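Local coordinates for protein serine--tRNA ligase (PDB 2DQ0) that attaches serine to tRNA(Ser), and probably also to tRNA(Sec), as a homodimeric class II aminoacyl-tRNA synthetase with a long coiled-coil arm, at residues Y102-P107 with T230-F235. Sequence-based numbering, arbitrary orientation.
Sequences YLWRLP and TSFEDF
Trp104 and Arg105, where the long helix 72-103 of the coiled-coil arm, the N-terminal extension involved in tRNA binding, gives way to a loop, receive Phe232 of the catalytic core between their side chains: a compact example of an aromatic ring wedged at a domain junction, with no hydrogen bond between 102-107 and 230-235. The type I turn from Leu103 to Leu106 sets these two neighbours at its centre. Trp104 meets the rim of the phenyl ring through its CB, 3.9 Å from Phe232 CE2, while its indole reaches Phe232 obliquely, CE3 lying 3.9 Å from CZ. The same loop is also tied to the core by Trp104 O, hydrogen-bonded to Arg384. Arg105 follows with its aliphatic part at the same rim: CG comes within 3.8 Å of Phe232 CD2. A bend about the CG-CD bond (chi3 -78°) lays the guanidinium against the ring, the planes 27° apart, with Phe232 CE2 over the centre of one guanidinium face. Arg105 NE is hydrogen-bonded to Tyr101 O. An alanine here takes away that flat group, which would probably leave the Tyr101 carbonyl without its NE donor and Phe232 freer to turn. Within 230-235, the turn from Ser231 to Asp234 carries Phe232 toward the arm. Between these segments, then, apolar packing joins a delocalised positive charge beside a polarisable pi cloud, and Tyr101 O steers Arg105.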
loop_
_atom_site.group_PDB
_atom_site.type_symbol
_atom_site.label_atom_id
_atom_site.label_comp_id
_atom_site.label_asym_id
_atom_site.label_seq_id
_atom_site.Cartn_x
_atom_site.Cartn_y
_atom_site.Cartn_z
ATOM N N TYR A 102 22.770 -11.131 19.665
ATOM C CA TYR A 102 21.910 -11.962 20.490
ATOM C C TYR A 102 20.847 -11.109 21.174
ATOM O O TYR A 102 19.663 -11.469 21.217
ATOM C CB TYR A 102 22.725 -12.686 21.559
ATOM C CG TYR A 102 23.706 -13.691 21.007
ATOM C CD1 TYR A 102 25.081 -13.524 21.187
ATOM C CD2 TYR A 102 23.260 -14.810 20.305
ATOM C CE1 TYR A 102 25.982 -14.442 20.678
ATOM C CE2 TYR A 102 24.149 -15.735 19.797
ATOM C CZ TYR A 102 25.509 -15.549 19.981
ATOM O OH TYR A 102 26.397 -16.456 19.455
ATOM N N LEU A 103 21.261 -9.969 21.715
ATOM C CA LEU A 103 20.304 -9.123 22.407
ATOM C C LEU A 103 19.100 -8.763 21.557
ATOM O O LEU A 103 17.993 -8.707 22.065
ATOM C CB LEU A 103 20.981 -7.845 22.916
ATOM C CG LEU A 103 21.925 -7.988 24.118
ATOM C CD1 LEU A 103 22.474 -6.619 24.496
ATOM C CD2 LEU A 103 21.178 -8.620 25.291
ATOM N N TRP A 104 19.317 -8.517 20.265
ATOM C CA TRP A 104 18.237 -8.134 19.353
ATOM C C TRP A 104 17.412 -9.324 18.958
ATOM O O TRP A 104 16.308 -9.188 18.438
ATOM C CB TRP A 104 18.787 -7.515 18.068
ATOM C CG TRP A 104 19.192 -6.095 18.200
ATOM C CD1 TRP A 104 20.261 -5.603 18.899
ATOM C CD2 TRP A 104 18.526 -4.963 17.631
ATOM N NE1 TRP A 104 20.298 -4.237 18.799
ATOM C CE2 TRP A 104 19.248 -3.815 18.024
ATOM C CE3 TRP A 104 17.387 -4.806 16.825
ATOM C CZ2 TRP A 104 18.869 -2.520 17.634
ATOM C CZ3 TRP A 104 17.010 -3.527 16.440
ATOM C CH2 TRP A 104 17.752 -2.398 16.845
ATOM N N ARG A 105 17.967 -10.499 19.199
ATOM C CA ARG A 105 17.290 -11.704 18.818
ATOM C C ARG A 105 16.710 -12.479 19.990
ATOM O O ARG A 105 16.478 -13.682 19.897
ATOM C CB ARG A 105 18.242 -12.545 17.952
ATOM C CG ARG A 105 18.009 -12.321 16.444
ATOM C CD ARG A 105 19.243 -12.526 15.573
ATOM N NE ARG A 105 20.089 -11.355 15.689
ATOM C CZ ARG A 105 20.533 -10.651 14.661
ATOM N NH1 ARG A 105 20.210 -11.013 13.435
ATOM N NH2 ARG A 105 21.289 -9.579 14.872
ATOM N N LEU A 106 16.466 -11.775 21.093
ATOM C CA LEU A 106 15.869 -12.386 22.273
ATOM C C LEU A 106 14.506 -11.738 22.525
ATOM O O LEU A 106 14.354 -10.531 22.434
ATOM C CB LEU A 106 16.800 -12.238 23.485
ATOM C CG LEU A 106 18.041 -13.151 23.472
ATOM C CD1 LEU A 106 18.974 -12.779 24.619
ATOM C CD2 LEU A 106 17.612 -14.616 23.587
ATOM N N PRO A 107 13.489 -12.546 22.823
ATOM C CA PRO A 107 12.163 -11.982 23.063
ATOM C C PRO A 107 12.029 -11.265 24.380
ATOM O O PRO A 107 12.764 -11.536 25.322
ATOM C CB PRO A 107 11.247 -13.206 22.990
ATOM C CG PRO A 107 12.077 -14.258 23.592
ATOM C CD PRO A 107 13.460 -14.012 22.943
ATOM N N THR A 230 9.694 -5.382 15.378
ATOM C CA THR A 230 9.377 -6.808 15.574
ATOM C C THR A 230 10.614 -7.663 15.517
ATOM O O THR A 230 11.728 -7.154 15.495
ATOM C CB THR A 230 8.426 -7.405 14.489
ATOM O OG1 THR A 230 8.866 -7.005 13.185
ATOM C CG2 THR A 230 7.015 -6.975 14.715
ATOM N N SER A 231 10.405 -8.975 15.482
ATOM C CA SER A 231 11.523 -9.893 15.419
ATOM C C SER A 231 11.889 -10.107 13.959
ATOM O O SER A 231 11.041 -10.012 13.062
ATOM C CB SER A 231 11.190 -11.227 16.098
ATOM O OG SER A 231 10.109 -11.871 15.468
ATOM N N PHE A 232 13.164 -10.376 13.732
ATOM C CA PHE A 232 13.678 -10.572 12.397
ATOM C C PHE A 232 12.993 -11.670 11.588
ATOM O O PHE A 232 13.029 -11.636 10.361
ATOM C CB PHE A 232 15.184 -10.802 12.484
ATOM C CG PHE A 232 15.941 -9.601 12.979
ATOM C CD1 PHE A 232 15.994 -8.444 12.222
ATOM C CD2 PHE A 232 16.582 -9.622 14.203
ATOM C CE1 PHE A 232 16.676 -7.328 12.682
ATOM C CE2 PHE A 232 17.266 -8.505 14.669
ATOM C CZ PHE A 232 17.313 -7.360 13.911
ATOM N N GLU A 233 12.356 -12.629 12.256
ATOM C CA GLU A 233 11.665 -13.701 11.538
ATOM C C GLU A 233 10.560 -13.132 10.649
ATOM O O GLU A 233 10.232 -13.706 9.605
ATOM C CB GLU A 233 11.061 -14.715 12.510
ATOM C CG GLU A 233 12.086 -15.514 13.282
ATOM C CD GLU A 233 12.243 -15.019 14.711
ATOM O OE1 GLU A 233 12.426 -13.793 14.896
ATOM O OE2 GLU A 233 12.186 -15.852 15.648
ATOM N N ASP A 234 9.992 -12.001 11.069
ATOM C CA ASP A 234 8.930 -11.358 10.314
ATOM C C ASP A 234 9.328 -10.997 8.874
ATOM O O ASP A 234 8.460 -10.982 7.993
ATOM C CB ASP A 234 8.438 -10.105 11.040
ATOM C CG ASP A 234 7.354 -10.399 12.065
ATOM O OD1 ASP A 234 6.746 -9.431 12.556
ATOM O OD2 ASP A 234 7.109 -11.578 12.389
ATOM N N PHE A 235 10.615 -10.709 8.630
ATOM C CA PHE A 235 11.067 -10.366 7.273
ATOM C C PHE A 235 10.867 -11.531 6.333
ATOM O O PHE A 235 10.695 -11.355 5.137
ATOM C CB PHE A 235 12.551 -9.965 7.221
ATOM C CG PHE A 235 12.831 -8.591 7.739
ATOM C CD1 PHE A 235 13.258 -8.400 9.053
ATOM C CD2 PHE A 235 12.584 -7.480 6.943
ATOM C CE1 PHE A 235 13.426 -7.114 9.570
ATOM C CE2 PHE A 235 12.744 -6.188 7.443
ATOM C CZ PHE A 235 13.166 -6.003 8.767
#